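Local coordinates for Molybdate/tungstate binding protein (Sporomusa ovata, PDB 1FR3), which binds the oxyanions molybdate and tungstate and probably serves in molybdenum storage and homeostasis inside the cell, at the interface of chains A and B. Sequence-based numbering; all coordinates share one arbitrary frame. Chains: chain A/B, Molybdate/tungstate binding protein.

The interface of chains A and B. Residues chain A 25, 27, 36, 38; chain B 60, 63, 65.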
loop_
_atom_site.group_PDB
_atom_site.type_symbol
_atom_site.label_atom_id
_atom_site.label_comp_id
_atom_site.label_asym_id
_atom_site.label_seq_id
_atom_site.Cartn_x
_atom_site.Cartn_y
_atom_site.Cartn_z
ATOM N N ILE A 25 3.478 -4.107 -16.198
ATOM C CA ILE A 25 2.443 -4.801 -16.953
ATOM C C ILE A 25 1.468 -3.728 -17.453
ATOM O O ILE A 25 0.815 -3.088 -16.629
ATOM C CB ILE A 25 1.663 -5.830 -16.120
ATOM C CG1 ILE A 25 2.582 -6.713 -15.277
ATOM C CG2 ILE A 25 0.781 -6.697 -17.012
ATOM C CD1 ILE A 25 3.634 -7.499 -16.005
ATOM N N MET A 27 -1.806 -2.766 -19.390
ATOM C CA MET A 27 -3.049 -3.425 -19.762
ATOM C C MET A 27 -4.061 -2.450 -20.338
ATOM O O MET A 27 -3.971 -1.236 -20.146
ATOM C CB MET A 27 -3.651 -4.062 -18.496
ATOM C CG MET A 27 -2.802 -5.188 -17.925
ATOM S SD MET A 27 -3.305 -5.645 -16.247
ATOM C CE MET A 27 -2.571 -4.310 -15.305
ATOM N N ALA A 36 0.484 -1.927 -13.973
ATOM C CA ALA A 36 0.770 -2.609 -12.717
ATOM C C ALA A 36 2.282 -2.852 -12.627
ATOM O O ALA A 36 2.917 -3.178 -13.636
ATOM C CB ALA A 36 0.025 -3.936 -12.624
ATOM N N ILE A 38 4.702 -5.312 -10.772
ATOM C CA ILE A 38 4.759 -6.549 -9.993
ATOM C C ILE A 38 6.144 -7.174 -10.094
ATOM O O ILE A 38 6.988 -6.660 -10.830
ATOM C CB ILE A 38 3.688 -7.551 -10.457
ATOM C CG1 ILE A 38 3.956 -8.043 -11.884
ATOM C CG2 ILE A 38 2.301 -6.910 -10.364
ATOM C CD1 ILE A 38 2.945 -9.038 -12.409
ATOM N N ALA B 60 0.796 2.234 -9.329
ATOM C CA ALA B 60 1.135 1.036 -10.081
ATOM C C ALA B 60 1.615 -0.090 -9.172
ATOM O O ALA B 60 1.297 -1.253 -9.415
ATOM C CB ALA B 60 2.199 1.318 -11.150
ATOM N N MET B 63 -1.169 -2.453 -7.579
ATOM C CA MET B 63 -2.106 -3.190 -8.419
ATOM C C MET B 63 -1.572 -4.594 -8.688
ATOM O O MET B 63 -0.489 -4.710 -9.258
ATOM C CB MET B 63 -2.356 -2.440 -9.726
ATOM C CG MET B 63 -3.278 -3.158 -10.699
ATOM S SD MET B 63 -3.645 -2.181 -12.166
ATOM C CE MET B 63 -4.845 -1.015 -11.519
ATOM N N VAL B 65 -2.012 -8.537 -10.362
ATOM C CA VAL B 65 -2.515 -9.134 -11.584
ATOM C C VAL B 65 -2.865 -10.595 -11.279
ATOM O O VAL B 65 -2.065 -11.319 -10.683
ATOM C CB VAL B 65 -1.520 -9.106 -12.757
ATOM C CG1 VAL B 65 -2.106 -9.784 -13.990
ATOM C CG2 VAL B 65 -1.129 -7.668 -13.087
#
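A:Ala36, on strand 32-39, presents its methyl group to the C-terminal segment of chain B, where B:Met63 and B:Val65 both touch it. CB of A:Ala36 lies 3.9 Å from CG of B:Met63 and equally 3.9 Å from CG2 of B:Val65; the two approach the methyl from directions roughly at right angles. In B:Met63, CG points away from the backbone N (chi1 178°) and the next torsion is also extended, which lays the arm past the alanine towards the neighbouring strand 22-29. There its sulfur SD meets the terminal methyl CE of A:Met27 at 3.9 Å. The two methionines run past each other in opposite directions, and both bend at their last torsion.

B:Val65 has 41 Å² of its own surface buried by chain A, more than any other residue of the patch. Its CG2 branch, beside the backbone N, faces the sheet of chain A and also comes within 4.4 Å of CG1 of A:Ile25, a looser approach.

Backbone carbonyls add van der Waals contacts. The O of B:Met63 sits 3.5 Å from CB of A:Ala36. A:Ile38 holds CG1 between its backbone N and carbonyl carbon (chi1 66°), which leaves CG2 facing chain B, 3.7 Å from the same O of B:Met63. O of B:Ala60 lies 3.6 Å from CA of A:Ala36.

The patch docks strand 64-66 of one TOBE-domain subunit on the sheet of the other; with its two-fold twin, it pairs two of the six copies in the deposited assembly and is likely to contribute to the protein's oligomer.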